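Local coordinates for HNH nuclease domain-containing protein (Streptomyces coelicolor, PDB 5ZMO) that recognises the sulfur of phosphorothioated DNA through its sulfur-binding domain, the part present here, within a type IV restriction enzyme that probably has HNH endonuclease activity, at residues A[14-19]-A[82-87]; A[139-144]-A[150-155]. All blocks are in the same frame, centred on the assembly; numbering follows the deposited sequence.

Contact 1: A[14-19]-A[82-87]; sequences GDVRPA and VRDDLW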
ATOM      1  N   GLY A  14       3.484  -6.813   9.879  1.00 25.79           N
ATOM      2  CA  GLY A  14       3.301  -8.266  10.076  1.00 27.17           C
ATOM      3  C   GLY A  14       1.905  -8.653  10.615  1.00 28.51           C
ATOM      4  O   GLY A  14       1.476  -9.799  10.432  1.00 33.42           O
ATOM      5  N   ASP A  15       1.221  -7.726  11.271  1.00 28.56           N
ATOM      6  CA  ASP A  15      -0.197  -7.929  11.697  1.00 34.21           C
ATOM      7  C   ASP A  15      -1.211  -7.784  10.565  1.00 32.87           C
ATOM      8  O   ASP A  15      -2.403  -7.988  10.792  1.00 37.75           O
ATOM      9  CB  ASP A  15      -0.594  -6.926  12.790  1.00 34.92           C
ATOM     10  CG  ASP A  15       0.098  -7.182  14.141  1.00 38.66           C
ATOM     11  OD1 ASP A  15       0.713  -8.255  14.347  1.00 39.25           O
ATOM     12  OD2 ASP A  15       0.038  -6.252  14.986  1.00 42.77           O
ATOM     13  N   VAL A  16      -0.793  -7.349   9.385  1.00 27.44           N
ATOM     14  CA  VAL A  16      -1.681  -7.353   8.227  1.00 30.08           C
ATOM     15  C   VAL A  16      -1.796  -8.813   7.770  1.00 33.00           C
ATOM     16  O   VAL A  16      -0.804  -9.379   7.239  1.00 29.39           O
ATOM     17  CB  VAL A  16      -1.187  -6.461   7.065  1.00 29.29           C
ATOM     18  CG1 VAL A  16      -2.122  -6.617   5.852  1.00 32.47           C
ATOM     19  CG2 VAL A  16      -1.157  -5.015   7.482  1.00 30.86           C
ATOM     20  N   ARG A  17      -2.985  -9.421   7.947  1.00 27.65           N
ATOM     21  CA  ARG A  17      -3.187 -10.812   7.585  1.00 30.22           C
ATOM     22  C   ARG A  17      -4.449 -10.875   6.724  1.00 29.61           C
ATOM     23  O   ARG A  17      -5.524 -11.000   7.277  1.00 26.40           O
ATOM     24  CB  ARG A  17      -3.445 -11.675   8.816  1.00 37.22           C
ATOM     25  CG  ARG A  17      -2.324 -11.754   9.822  1.00 45.68           C
ATOM     26  CD  ARG A  17      -1.062 -12.394   9.284  1.00 52.28           C
ATOM     27  NE  ARG A  17       0.011 -12.699  10.256  1.00 58.76           N
ATOM     28  CZ  ARG A  17       0.089 -12.429  11.579  1.00 58.99           C
ATOM     29  NH1 ARG A  17      -0.843 -11.797  12.317  1.00 63.89           N
ATOM     30  NH2 ARG A  17       1.203 -12.814  12.209  1.00 61.19           N
ATOM     31  N   PRO A  18      -4.328 -10.760   5.402  1.00 25.72           N
ATOM     32  CA  PRO A  18      -5.550 -10.661   4.583  1.00 24.41           C
ATOM     33  C   PRO A  18      -6.277 -11.985   4.540  1.00 22.85           C
ATOM     34  O   PRO A  18      -5.683 -13.001   4.788  1.00 25.27           O
ATOM     35  CB  PRO A  18      -5.031 -10.323   3.211  1.00 25.85           C
ATOM     36  CG  PRO A  18      -3.675  -9.712   3.463  1.00 23.53           C
ATOM     37  CD  PRO A  18      -3.122 -10.488   4.607  1.00 26.45           C
ATOM     38  N   ALA A  19      -7.522 -11.934   4.180  1.00 24.19           N
ATOM     39  CA  ALA A  19      -8.336 -13.157   4.072  1.00 27.62           C
ATOM     40  C   ALA A  19      -7.732 -14.053   3.003  1.00 29.28           C
ATOM     41  O   ALA A  19      -7.254 -13.546   1.945  1.00 31.53           O
ATOM     42  CB  ALA A  19      -9.749 -12.775   3.692  1.00 30.57           C
ATOM     43  N   VAL A  82      -5.692   2.474   6.895  1.00 21.95           N
ATOM     44  CA  VAL A  82      -5.917   3.411   8.041  1.00 26.80           C
ATOM     45  C   VAL A  82      -6.213   2.607   9.287  1.00 26.99           C
ATOM     46  O   VAL A  82      -5.526   2.735  10.381  1.00 26.16           O
ATOM     47  CB  VAL A  82      -7.024   4.467   7.724  1.00 25.40           C
ATOM     48  CG1 VAL A  82      -7.348   5.338   8.960  1.00 30.19           C
ATOM     49  CG2 VAL A  82      -6.589   5.332   6.560  1.00 25.97           C
ATOM     50  N   ARG A  83      -7.154   1.681   9.164  1.00 27.91           N
ATOM     51  CA  ARG A  83      -7.521   0.779  10.288  1.00 33.13           C
ATOM     52  C   ARG A  83      -6.385  -0.100  10.813  1.00 33.60           C
ATOM     53  O   ARG A  83      -6.347  -0.425  12.007  1.00 31.36           O
ATOM     54  CB  ARG A  83      -8.745  -0.105   9.952  1.00 37.41           C
ATOM     55  CG  ARG A  83     -10.002   0.151  10.771  1.00 52.93           C
ATOM     56  CD  ARG A  83     -10.914  -1.082  10.902  1.00 60.83           C
ATOM     57  NE  ARG A  83     -12.105  -0.781  11.718  1.00 75.32           N
ATOM     58  CZ  ARG A  83     -13.180  -0.096  11.295  1.00 87.95           C
ATOM     59  NH1 ARG A  83     -14.194   0.125  12.138  1.00 94.01           N
ATOM     60  NH2 ARG A  83     -13.260   0.371  10.040  1.00 88.41           N
ATOM     61  N   ASP A  84      -5.432  -0.476   9.941  1.00 26.55           N
ATOM     62  CA  ASP A  84      -4.252  -1.218  10.345  1.00 28.27           C
ATOM     63  C   ASP A  84      -3.114  -0.354  10.951  1.00 27.00           C
ATOM     64  O   ASP A  84      -2.038  -0.898  11.214  1.00 23.87           O
ATOM     65  CB  ASP A  84      -3.654  -1.958   9.132  1.00 28.83           C
ATOM     66  CG  ASP A  84      -4.549  -3.052   8.611  1.00 36.12           C
ATOM     67  OD1 ASP A  84      -4.971  -3.938   9.400  1.00 46.26           O
ATOM     68  OD2 ASP A  84      -4.782  -3.059   7.388  1.00 32.94           O
ATOM     69  N   ASP A  85      -3.369   0.917  11.196  1.00 30.10           N
ATOM     70  CA  ASP A  85      -2.422   1.872  11.807  1.00 28.85           C
ATOM     71  C   ASP A  85      -1.203   2.038  10.929  1.00 25.87           C
ATOM     72  O   ASP A  85      -0.122   2.283  11.461  1.00 25.25           O
ATOM     73  CB  ASP A  85      -1.989   1.455  13.233  1.00 33.83           C
ATOM     74  CG  ASP A  85      -3.173   1.319  14.184  1.00 44.86           C
ATOM     75  OD1 ASP A  85      -4.140   2.103  14.024  1.00 47.27           O
ATOM     76  OD2 ASP A  85      -3.149   0.426  15.064  1.00 51.27           O
ATOM     77  N   LEU A  86      -1.384   1.921   9.615  1.00 24.71           N
ATOM     78  CA  LEU A  86      -0.259   2.011   8.650  1.00 23.56           C
ATOM     79  C   LEU A  86      -0.406   3.106   7.630  1.00 23.80           C
ATOM     80  O   LEU A  86       0.423   3.236   6.696  1.00 24.54           O
ATOM     81  CB  LEU A  86      -0.137   0.650   7.966  1.00 24.85           C
ATOM     82  CG  LEU A  86       0.473  -0.447   8.802  1.00 24.75           C
ATOM     83  CD1 LEU A  86       0.195  -1.834   8.220  1.00 25.41           C
ATOM     84  CD2 LEU A  86       1.991  -0.148   8.900  1.00 25.15           C
ATOM     85  N   TRP A  87      -1.445   3.916   7.754  1.00 23.17           N
ATOM     86  CA  TRP A  87      -1.831   4.791   6.663  1.00 23.04           C
ATOM     87  C   TRP A  87      -2.636   5.991   7.123  1.00 24.48           C
ATOM     88  O   TRP A  87      -3.355   5.880   8.106  1.00 26.61           O
ATOM     89  CB  TRP A  87      -2.582   3.968   5.634  1.00 22.86           C
ATOM     90  CG  TRP A  87      -2.719   4.465   4.262  1.00 21.80           C
ATOM     91  CD1 TRP A  87      -3.894   4.886   3.674  1.00 23.48           C
ATOM     92  CD2 TRP A  87      -1.742   4.500   3.225  1.00 21.95           C
ATOM     93  NE1 TRP A  87      -3.696   5.210   2.383  1.00 23.58           N
ATOM     94  CE2 TRP A  87      -2.395   4.937   2.047  1.00 22.07           C
ATOM     95  CE3 TRP A  87      -0.371   4.166   3.153  1.00 25.12           C
ATOM     96  CZ2 TRP A  87      -1.738   5.108   0.838  1.00 23.80           C
ATOM     97  CZ3 TRP A  87       0.270   4.286   1.943  1.00 24.71           C
ATOM     98  CH2 TRP A  87      -0.419   4.748   0.774  1.00 25.14           C
TER
HETATM   99  O   HOH W   1      -3.591  -5.066  11.115  1.00 48.37           O
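Val16 and Leu86 meet where the loop after helix 9-14 passes the Schellman motif that ends helix 70-83 in this sulfur-binding domain. In that motif Asp85, at positive phi, is the C-prime residue, and its N bonds back to Val82 O at 2.9 Å. The reversal lets Leu86 turn its side chain toward the loop. CG2 of Val16 touches CD1 of Leu86 at 3.5 Å, the two side chains crossing at a slant. With CG1 anti to the backbone N (chi1 175°), Val16 CG2 lies anti to the carbonyl carbon and faces Leu86; a short beta-branched residue suits this buried spot. Leu86 reaches further and also packs on Phe9, Arg12 and Val13 of helix 9-14, so the apolar part is tightly packed.

The other flank is looser and polar. Asp84 crosses Val16 at about a right angle, and its CG stays 4.1 Å from Val16 CG2, a van der Waals approach without a direct bond between the segments. A carboxylate suits this partly exposed edge because OD2 forms a salt bridge with Arg29 of helix 28-41, whose side chain also packs on Val16; the arginine probably stabilises the charged form of Asp84. The nearest atom of the contact is about 3 Å from the bound nucleic acid, and Ala19 packs on a phosphate of the DNA. On the polar side the O of a water lies a short 2.5 Å from Asp84 OD1; the same water O, 3.2 Å from Asp15 O, makes at most a weak bond there, with more acceptors in reach than it has protons to give.

Contact 2: A[139-144]-A[150-155]; sequences GLIARY and AGLLED
Ile141 and Leu152 mark the nearest backbone approach of two helical segments, their CA atoms 9.6 Å apart, too far for main-chain bonding, so side chains alone span the gap. Segment 139-144 is the last part of helix 130-144, with Tyr144 N bonded to Leu140 O at 3.0 Å. In 150-155 a new short helix starts after Gly151, the N-cap, whose carbonyl O accepts from Asp155 N at 2.9 Å. Gly151 has a phi of 94°, where a side chain would press on the carbonyl O of Ala150; glycine therefore fits this place.

The contact itself is small and wholly apolar. Ile141 points at the short helix and extends CG1 anti to its carbonyl carbon, carrying CD1 out to meet two leucines. Its CD1 lies 3.9 Å from CD1 of Leu153, the side chains crossing at about a right angle. Leu153 does not aim its CB straight at the partner, but its branched end comes nearer. The second leucine stands back, with CD2 of Leu152 4.3 Å from Ile141 CD1. Two consecutive helices thus pack through one isoleucine methyl shared by successive leucines; branched aliphatic side chains suit this partly buried patch, bringing methyls and no polar group.

Leu162, from the C-terminal loop, also packs on Ile141. Leu140 turns to Leu33 and Leu34 of helix 28-41, while Asp155 hydrogen-bonds Tyr64, just beyond helix 50-63.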
ATOM      1  N   GLY A 139      10.143  -8.954   4.149  1.00 28.65           N
ATOM      2  CA  GLY A 139       9.105  -9.674   4.865  1.00 28.84           C
ATOM      3  C   GLY A 139       7.836  -9.817   4.073  1.00 28.07           C
ATOM      4  O   GLY A 139       7.219 -10.899   4.027  1.00 26.38           O
ATOM      5  N   LEU A 140       7.377  -8.728   3.448  1.00 26.85           N
ATOM      6  CA  LEU A 140       6.154  -8.817   2.599  1.00 23.82           C
ATOM      7  C   LEU A 140       6.364  -9.710   1.392  1.00 24.20           C
ATOM      8  O   LEU A 140       5.497 -10.442   1.005  1.00 25.94           O
ATOM      9  CB  LEU A 140       5.703  -7.440   2.138  1.00 25.07           C
ATOM     10  CG  LEU A 140       5.048  -6.568   3.175  1.00 23.86           C
ATOM     11  CD1 LEU A 140       4.944  -5.124   2.756  1.00 26.14           C
ATOM     12  CD2 LEU A 140       3.643  -7.133   3.424  1.00 24.40           C
ATOM     13  N   ILE A 141       7.533  -9.624   0.780  1.00 23.87           N
ATOM     14  CA  ILE A 141       7.831 -10.431  -0.377  1.00 26.02           C
ATOM     15  C   ILE A 141       7.901 -11.916  -0.007  1.00 25.98           C
ATOM     16  O   ILE A 141       7.352 -12.737  -0.761  1.00 27.39           O
ATOM     17  CB  ILE A 141       9.141  -9.977  -1.056  1.00 26.43           C
ATOM     18  CG1 ILE A 141       8.873  -8.675  -1.822  1.00 30.28           C
ATOM     19  CG2 ILE A 141       9.650 -11.015  -2.045  1.00 29.12           C
ATOM     20  CD1 ILE A 141      10.110  -7.883  -2.172  1.00 30.01           C
ATOM     21  N   ALA A 142       8.478 -12.234   1.148  1.00 26.75           N
ATOM     22  CA  ALA A 142       8.597 -13.642   1.572  1.00 28.63           C
ATOM     23  C   ALA A 142       7.256 -14.217   1.853  1.00 28.01           C
ATOM     24  O   ALA A 142       6.981 -15.372   1.508  1.00 29.26           O
ATOM     25  CB  ALA A 142       9.466 -13.802   2.795  1.00 29.44           C
ATOM     26  N   ARG A 143       6.379 -13.423   2.453  1.00 27.34           N
ATOM     27  CA  ARG A 143       5.079 -13.954   2.793  1.00 26.92           C
ATOM     28  C   ARG A 143       4.089 -14.041   1.631  1.00 28.93           C
ATOM     29  O   ARG A 143       3.267 -14.947   1.593  1.00 28.11           O
ATOM     30  CB  ARG A 143       4.476 -13.128   3.956  1.00 29.92           C
ATOM     31  CG  ARG A 143       3.209 -13.697   4.512  1.00 38.02           C
ATOM     32  CD  ARG A 143       2.705 -12.914   5.717  1.00 44.32           C
ATOM     33  NE  ARG A 143       3.539 -13.022   6.916  1.00 49.74           N
ATOM     34  CZ  ARG A 143       3.295 -12.346   8.046  1.00 62.79           C
ATOM     35  NH1 ARG A 143       2.254 -11.494   8.139  1.00 63.32           N
ATOM     36  NH2 ARG A 143       4.091 -12.515   9.102  1.00 73.52           N
ATOM     37  N   TYR A 144       4.078 -13.047   0.744  1.00 26.96           N
ATOM     38  CA  TYR A 144       3.061 -12.936  -0.305  1.00 25.13           C
ATOM     39  C   TYR A 144       3.532 -13.138  -1.743  1.00 26.87           C
ATOM     40  O   TYR A 144       2.695 -13.257  -2.610  1.00 28.06           O
ATOM     41  CB  TYR A 144       2.401 -11.539  -0.212  1.00 26.47           C
ATOM     42  CG  TYR A 144       1.749 -11.355   1.136  1.00 26.72           C
ATOM     43  CD1 TYR A 144       0.659 -12.129   1.481  1.00 32.65           C
ATOM     44  CD2 TYR A 144       2.289 -10.484   2.091  1.00 28.26           C
ATOM     45  CE1 TYR A 144       0.068 -12.002   2.756  1.00 34.35           C
ATOM     46  CE2 TYR A 144       1.708 -10.357   3.358  1.00 29.76           C
ATOM     47  CZ  TYR A 144       0.596 -11.128   3.654  1.00 31.41           C
ATOM     48  OH  TYR A 144       0.015 -10.969   4.891  1.00 34.77           O
ATOM     49  N   ALA A 150       9.522 -12.014 -12.087  1.00 32.11           N
ATOM     50  CA  ALA A 150      10.442 -11.121 -12.800  1.00 34.39           C
ATOM     51  C   ALA A 150       9.726  -9.780 -12.961  1.00 32.28           C
ATOM     52  O   ALA A 150       8.515  -9.686 -13.263  1.00 32.24           O
ATOM     53  CB  ALA A 150      10.899 -11.667 -14.159  1.00 35.24           C
ATOM     54  N   GLY A 151      10.505  -8.743 -12.724  1.00 30.51           N
ATOM     55  CA  GLY A 151      10.010  -7.409 -12.826  1.00 29.96           C
ATOM     56  C   GLY A 151       9.519  -6.828 -11.530  1.00 26.26           C
ATOM     57  O   GLY A 151       9.330  -5.610 -11.459  1.00 27.53           O
ATOM     58  N   LEU A 152       9.260  -7.638 -10.518  1.00 26.70           N
ATOM     59  CA  LEU A 152       8.575  -7.080  -9.326  1.00 25.67           C
ATOM     60  C   LEU A 152       9.461  -6.041  -8.640  1.00 26.68           C
ATOM     61  O   LEU A 152       9.022  -4.929  -8.361  1.00 28.54           O
ATOM     62  CB  LEU A 152       8.206  -8.168  -8.332  1.00 27.13           C
ATOM     63  CG  LEU A 152       7.332  -7.674  -7.168  1.00 30.82           C
ATOM     64  CD1 LEU A 152       6.276  -8.706  -6.809  1.00 32.84           C
ATOM     65  CD2 LEU A 152       8.169  -7.328  -5.945  1.00 31.45           C
ATOM     66  N   LEU A 153      10.714  -6.381  -8.387  1.00 27.05           N
ATOM     67  CA  LEU A 153      11.593  -5.439  -7.686  1.00 28.85           C
ATOM     68  C   LEU A 153      11.743  -4.129  -8.415  1.00 31.26           C
ATOM     69  O   LEU A 153      11.544  -3.068  -7.798  1.00 28.32           O
ATOM     70  CB  LEU A 153      12.970  -6.072  -7.415  1.00 32.92           C
ATOM     71  CG  LEU A 153      13.184  -6.843  -6.114  1.00 38.67           C
ATOM     72  CD1 LEU A 153      11.946  -7.544  -5.621  1.00 44.62           C
ATOM     73  CD2 LEU A 153      14.408  -7.764  -6.179  1.00 39.93           C
ATOM     74  N   GLU A 154      12.004  -4.180  -9.722  1.00 30.02           N
ATOM     75  CA  GLU A 154      12.067  -2.970 -10.533  1.00 34.78           C
ATOM     76  C   GLU A 154      10.756  -2.199 -10.516  1.00 31.82           C
ATOM     77  O   GLU A 154      10.764  -0.972 -10.366  1.00 31.63           O
ATOM     78  CB  GLU A 154      12.507  -3.255 -11.979  1.00 40.35           C
ATOM     79  CG  GLU A 154      14.007  -3.403 -12.152  1.00 54.66           C
ATOM     80  CD  GLU A 154      14.795  -2.130 -11.773  1.00 62.37           C
ATOM     81  OE1 GLU A 154      15.981  -2.273 -11.374  1.00 77.62           O
ATOM     82  OE2 GLU A 154      14.236  -1.003 -11.863  1.00 69.13           O
ATOM     83  N   ASP A 155       9.632  -2.892 -10.641  1.00 28.11           N
ATOM     84  CA  ASP A 155       8.350  -2.192 -10.813  1.00 31.07           C
ATOM     85  C   ASP A 155       7.885  -1.521  -9.518  1.00 29.95           C
ATOM     86  O   ASP A 155       7.161  -0.498  -9.552  1.00 29.53           O
ATOM     87  CB  ASP A 155       7.250  -3.101 -11.380  1.00 33.35           C
ATOM     88  CG  ASP A 155       7.373  -3.306 -12.919  1.00 36.02           C
ATOM     89  OD1 ASP A 155       8.266  -2.667 -13.545  1.00 40.11           O
ATOM     90  OD2 ASP A 155       6.585  -4.101 -13.477  1.00 36.61           O
TER

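How the contacts relate
From the N terminus, the chain leaves helix 9-14, and contact 1 then closes a long loop of 62 intervening residues, mostly helical, by joining the start of the domain to the end of helix 70-83. Contact 2 comes later, closing a short connection, five residues between the segments, that leads from helix 130-144 into helix 152-155. The two loops follow in series, neither enclosing nor crossing the other, with centres 18 Å apart. They nonetheless touch: Gly14 O and Arg143 NH1 lie 3.0 Å apart in a probable hydrogen bond, while Tyr144 OH packs beside Val16 O and Pro18. Helix 130-144 is thereby tied to the N-terminal loop.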